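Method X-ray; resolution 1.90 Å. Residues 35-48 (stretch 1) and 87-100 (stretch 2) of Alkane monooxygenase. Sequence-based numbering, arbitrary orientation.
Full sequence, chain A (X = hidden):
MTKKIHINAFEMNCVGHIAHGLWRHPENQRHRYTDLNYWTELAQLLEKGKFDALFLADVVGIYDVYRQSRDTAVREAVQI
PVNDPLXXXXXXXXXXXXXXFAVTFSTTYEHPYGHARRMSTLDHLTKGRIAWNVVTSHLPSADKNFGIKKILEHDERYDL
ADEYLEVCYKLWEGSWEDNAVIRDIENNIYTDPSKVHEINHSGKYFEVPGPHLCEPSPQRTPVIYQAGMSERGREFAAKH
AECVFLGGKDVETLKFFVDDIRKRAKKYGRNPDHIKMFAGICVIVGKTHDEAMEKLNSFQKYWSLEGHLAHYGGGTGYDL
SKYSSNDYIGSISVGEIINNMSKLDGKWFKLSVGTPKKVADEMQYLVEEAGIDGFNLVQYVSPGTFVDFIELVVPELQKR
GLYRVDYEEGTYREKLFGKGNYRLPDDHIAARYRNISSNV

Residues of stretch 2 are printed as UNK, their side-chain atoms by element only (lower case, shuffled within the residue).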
# COMPACT_ATOMS: atom_id res chain seq x y z
N ASP A 35 -5.69 19.21 6.10
CA ASP A 35 -4.65 20.25 6.32
C ASP A 35 -3.39 19.77 5.66
O ASP A 35 -2.84 18.76 6.07
CB ASP A 35 -4.39 20.56 7.83
CG ASP A 35 -3.26 21.67 8.11
OD1 ASP A 35 -2.73 22.39 7.17
OD2 ASP A 35 -2.90 21.83 9.33
N LEU A 36 -2.94 20.51 4.66
CA LEU A 36 -1.71 20.19 3.94
C LEU A 36 -0.53 20.06 4.92
O LEU A 36 0.30 19.16 4.81
CB LEU A 36 -1.46 21.25 2.86
CG LEU A 36 -0.21 21.08 1.98
CD1 LEU A 36 -0.23 19.67 1.35
CD2 LEU A 36 -0.19 22.18 0.91
N ASN A 37 -0.47 20.95 5.90
CA ASN A 37 0.55 20.87 6.93
C ASN A 37 0.62 19.57 7.72
O ASN A 37 1.70 19.23 8.17
CB ASN A 37 0.51 22.08 7.90
CG ASN A 37 0.78 23.40 7.20
OD1 ASN A 37 1.55 23.49 6.25
ND2 ASN A 37 0.13 24.45 7.70
N TYR A 38 -0.50 18.88 7.91
CA TYR A 38 -0.49 17.54 8.54
C TYR A 38 0.43 16.61 7.72
O TYR A 38 1.35 15.97 8.27
CB TYR A 38 -1.91 16.93 8.66
CG TYR A 38 -1.85 15.46 9.08
CD1 TYR A 38 -1.65 15.10 10.42
CD2 TYR A 38 -1.91 14.45 8.12
CE1 TYR A 38 -1.53 13.77 10.79
CE2 TYR A 38 -1.79 13.11 8.49
CZ TYR A 38 -1.62 12.79 9.82
OH TYR A 38 -1.51 11.48 10.16
N TRP A 39 0.20 16.57 6.41
CA TRP A 39 0.93 15.67 5.49
C TRP A 39 2.42 15.96 5.42
O TRP A 39 3.23 15.04 5.51
CB TRP A 39 0.25 15.68 4.12
CG TRP A 39 -1.17 15.17 4.28
CD1 TRP A 39 -2.33 15.93 4.35
CD2 TRP A 39 -1.55 13.82 4.52
NE1 TRP A 39 -3.43 15.09 4.55
CE2 TRP A 39 -2.98 13.79 4.65
CE3 TRP A 39 -0.83 12.59 4.54
CZ2 TRP A 39 -3.69 12.60 4.85
CZ3 TRP A 39 -1.52 11.40 4.74
CH2 TRP A 39 -2.95 11.40 4.90
N THR A 40 2.79 17.23 5.29
CA THR A 40 4.21 17.60 5.24
C THR A 40 4.90 17.31 6.60
O THR A 40 6.01 16.78 6.64
CB THR A 40 4.44 19.07 4.82
OG1 THR A 40 3.75 19.98 5.72
CG2 THR A 40 3.97 19.28 3.38
N GLU A 41 4.23 17.64 7.70
CA GLU A 41 4.78 17.34 9.05
C GLU A 41 4.94 15.82 9.22
O GLU A 41 5.95 15.35 9.71
CB GLU A 41 3.85 17.88 10.11
CG GLU A 41 3.95 19.43 10.34
CD GLU A 41 2.70 20.00 11.03
OE1 GLU A 41 1.95 19.24 11.68
OE2 GLU A 41 2.46 21.23 10.89
N LEU A 42 3.91 15.06 8.83
CA LEU A 42 4.04 13.58 8.80
C LEU A 42 5.29 13.08 8.02
O LEU A 42 6.10 12.28 8.54
CB LEU A 42 2.75 12.92 8.30
CG LEU A 42 2.72 11.39 8.21
CD1 LEU A 42 3.09 10.71 9.59
CD2 LEU A 42 1.37 10.84 7.66
N ALA A 43 5.42 13.55 6.78
CA ALA A 43 6.52 13.14 5.92
C ALA A 43 7.85 13.46 6.61
O ALA A 43 8.75 12.61 6.65
CB ALA A 43 6.43 13.88 4.54
N GLN A 44 7.93 14.64 7.22
CA GLN A 44 9.13 15.05 7.92
C GLN A 44 9.43 14.15 9.13
O GLN A 44 10.58 13.76 9.35
CB GLN A 44 9.05 16.53 8.35
CG GLN A 44 9.23 17.53 7.18
CD GLN A 44 8.88 18.96 7.60
OE1 GLN A 44 7.78 19.25 8.12
NE2 GLN A 44 9.82 19.84 7.42
N LEU A 45 8.39 13.88 9.92
CA LEU A 45 8.48 12.92 11.05
C LEU A 45 9.00 11.55 10.56
O LEU A 45 9.95 10.98 11.14
CB LEU A 45 7.12 12.77 11.76
CG LEU A 45 7.05 11.60 12.76
CD1 LEU A 45 7.96 11.87 13.96
CD2 LEU A 45 5.61 11.40 13.21
N LEU A 46 8.42 11.02 9.48
CA LEU A 46 8.76 9.66 9.03
C LEU A 46 10.21 9.59 8.55
O LEU A 46 10.89 8.59 8.74
CB LEU A 46 7.79 9.18 7.92
CG LEU A 46 6.34 9.08 8.43
CD1 LEU A 46 5.43 8.58 7.32
CD2 LEU A 46 6.21 8.17 9.67
N GLU A 47 10.65 10.65 7.87
CA GLU A 47 12.03 10.72 7.41
C GLU A 47 13.00 10.82 8.59
O GLU A 47 14.02 10.16 8.58
CB GLU A 47 12.23 11.87 6.42
CG GLU A 47 13.65 11.95 5.90
CD GLU A 47 13.71 12.50 4.50
OE1 GLU A 47 14.09 13.69 4.33
OE2 GLU A 47 13.38 11.77 3.59
N LYS A 48 12.65 11.62 9.61
CA LYS A 48 13.39 11.62 10.87
C LYS A 48 13.51 10.18 11.46
O LYS A 48 14.60 9.78 11.90
CB LYS A 48 12.80 12.64 11.88
CG LYS A 48 13.18 12.38 13.33
CD LYS A 48 12.39 13.31 14.33
CE LYS A 48 11.92 12.53 15.60
NZ LYS A 48 11.55 13.45 16.79
N UNK A 87 -2.76 13.67 -4.85
CA UNK A 87 -2.64 15.13 -4.62
C UNK A 87 -1.62 15.54 -3.51
O UNK A 87 -1.08 16.63 -3.52
c UNK A 87 -4.29 15.03 -8.19
c UNK A 87 -4.04 15.75 -4.38
s UNK A 87 -4.31 16.38 -7.08
c UNK A 87 -5.02 15.63 -5.58
N UNK A 88 -1.37 14.64 -2.57
CA UNK A 88 -0.53 14.84 -1.39
C UNK A 88 0.94 14.80 -1.72
O UNK A 88 1.76 15.34 -0.99
c UNK A 88 -2.56 14.97 1.05
c UNK A 88 -0.81 13.73 -0.35
c UNK A 88 -2.23 13.68 0.26
c UNK A 88 -2.36 12.38 1.08
N UNK A 89 1.28 14.10 -2.80
CA UNK A 89 2.63 13.62 -2.95
C UNK A 89 3.64 14.72 -3.15
O UNK A 89 4.71 14.69 -2.49
c UNK A 89 4.20 12.00 -4.13
c UNK A 89 1.96 10.69 -2.31
c UNK A 89 2.76 12.50 -4.05
c UNK A 89 1.78 11.32 -3.75
N UNK A 90 3.36 15.68 -4.02
CA UNK A 90 4.42 16.65 -4.32
C UNK A 90 4.88 17.43 -3.06
O UNK A 90 6.09 17.65 -2.90
o UNK A 90 2.97 18.40 -5.24
c UNK A 90 4.10 17.57 -5.49
N UNK A 91 3.93 17.88 -2.23
CA UNK A 91 4.29 18.63 -0.99
C UNK A 91 5.17 17.79 -0.07
O UNK A 91 6.15 18.31 0.50
c UNK A 91 3.08 19.10 -0.24
N UNK A 92 4.80 16.52 0.10
CA UNK A 92 5.54 15.61 0.99
C UNK A 92 6.92 15.31 0.43
O UNK A 92 7.88 15.25 1.19
c UNK A 92 4.76 14.34 1.27
c UNK A 92 3.49 14.54 2.09
s UNK A 92 2.69 13.01 2.62
c UNK A 92 2.34 12.31 1.00
N UNK A 93 7.01 15.12 -0.90
CA UNK A 93 8.28 14.92 -1.57
C UNK A 93 9.15 16.17 -1.42
O UNK A 93 10.38 16.05 -1.30
c UNK A 93 8.05 14.58 -3.07
N UNK A 94 8.52 17.35 -1.43
CA UNK A 94 9.28 18.63 -1.35
C UNK A 94 10.05 18.73 -0.04
O UNK A 94 11.20 19.15 -0.05
c UNK A 94 9.12 21.22 -1.33
c UNK A 94 10.45 23.69 -0.90
c UNK A 94 9.47 23.24 -0.01
c UNK A 94 8.40 19.89 -1.55
c UNK A 94 10.78 22.91 -2.03
o UNK A 94 11.09 24.90 -0.68
c UNK A 94 8.84 22.01 -0.23
c UNK A 94 10.10 21.68 -2.24
N UNK A 95 9.44 18.28 1.07
CA UNK A 95 10.05 18.42 2.43
C UNK A 95 10.90 17.23 2.85
O UNK A 95 11.35 17.17 3.98
c UNK A 95 8.21 19.99 3.18
c UNK A 95 8.98 18.71 3.52
c UNK A 95 7.98 17.51 3.67
N UNK A 96 11.10 16.27 1.94
CA UNK A 96 11.91 15.08 2.25
C UNK A 96 12.95 14.75 1.17
O UNK A 96 12.79 15.12 0.01
o UNK A 96 10.20 13.59 1.34
c UNK A 96 10.07 14.02 3.71
c UNK A 96 11.00 13.82 2.51
N UNK A 97 14.04 14.06 1.58
CA UNK A 97 15.11 13.69 0.69
C UNK A 97 15.06 12.24 0.21
O UNK A 97 15.45 11.95 -0.92
n UNK A 97 21.41 13.93 1.25
c UNK A 97 18.95 14.00 1.26
c UNK A 97 17.65 13.71 0.50
c UNK A 97 20.18 13.66 0.42
c UNK A 97 16.46 13.95 1.38
N UNK A 98 14.63 11.33 1.09
CA UNK A 98 14.72 9.88 0.87
C UNK A 98 13.41 9.14 1.03
O UNK A 98 13.24 8.10 0.40
c UNK A 98 15.65 9.28 1.91
n UNK A 98 19.07 10.60 2.00
c UNK A 98 19.04 9.95 0.85
n UNK A 98 17.85 9.39 0.71
c UNK A 98 17.83 10.51 2.60
c UNK A 98 17.06 9.74 1.79
N UNK A 99 12.53 9.63 1.89
CA UNK A 99 11.23 9.00 2.10
C UNK A 99 10.52 8.75 0.76
O UNK A 99 10.43 9.66 -0.09
c UNK A 99 10.36 9.84 3.04
c UNK A 99 9.00 9.21 3.47
c UNK A 99 9.16 8.03 4.51
c UNK A 99 8.08 10.28 4.03
N UNK A 100 10.06 7.51 0.55
CA UNK A 100 9.33 7.14 -0.67
C UNK A 100 7.80 7.14 -0.41
O UNK A 100 7.35 7.25 0.73
c UNK A 100 9.78 5.76 -1.18
O HOH W 1 12.70 15.55 5.95

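Position 87 carries two carbons, a sulfur and a terminal carbon, unbranched; this is methionine, M87, and its side chain is out of reach of stretch 1. Position 88 has four carbons forked at the second, the leucine pattern. In L88, CD2 lies 3.4 Å from the centroid of the five-membered ring of W39, 10° off the ring normal, a CH-pi contact over the face. Position 89 has four carbons forked at the first, with one arm two carbons long: I89, out of reach. Position 90, one carbon then one oxygen, is S90, also out of reach.

Position 91 shows a single carbon, hence A91. Its CB sits 3.7 Å from L36 CD1 and 3.7 Å from T40 CG2, so the small side chain meets two residues one helical turn apart. Position 92 repeats the unbranched chain with sulfur: M92. Its CB is 3.7 Å from A43 CB and its SD 3.9 Å from W39 CB; the sulfur stands oblique to the indole. Position 93 is again one carbon, A93, directed away. Position 94 has one carbon and a six-carbon ring bearing an oxygen, Y94, without contact.

At position 95 one carbon carries two more, which gives V95; its CG2 reaches Q44 CG at 3.7 Å and A43 CB at 4.0 Å. Position 96 has one carbon bearing an oxygen and a carbon. The oxygen lies 2.9 Å from the backbone O of M92, a bond that a hydroxyl can donate, and the residue is T96; its CG2 is 3.7 Å from A43 CB. Position 97, four carbons in a row ending in nitrogen, is K97, with an extended chain whose end leads away. Position 98 has one carbon and a five-membered ring of three carbons and two nitrogens: H98. Position 99, four carbons forked at the second, is L99; CD1 approaches L46 CB at 3.9 Å and CD2 approaches A43 CB at 4.0 Å. Position 100, one carbon, is A100, facing away.

The contact buries 716 Å². The helices cross at -41°, 8.4 Å apart at closest approach, and small A43 and A91 side chains line the packing. Beyond the second helix, E47 gathers backbone amides: K97 N donates to E47 OE1 (2.8 Å, 167°), while H98 N (2.8 Å, 164°) and L99 N (2.9 Å, 169°) both donate to E47 OE2. A water donates to E47 OE1 and V95 O, at 2.8 and 2.9 Å from its oxygen. Apolar packing thus joins the helices, and one carboxylate holds the following loop.

Stretch 2 (87-100) MLISAMAYVTKHLA
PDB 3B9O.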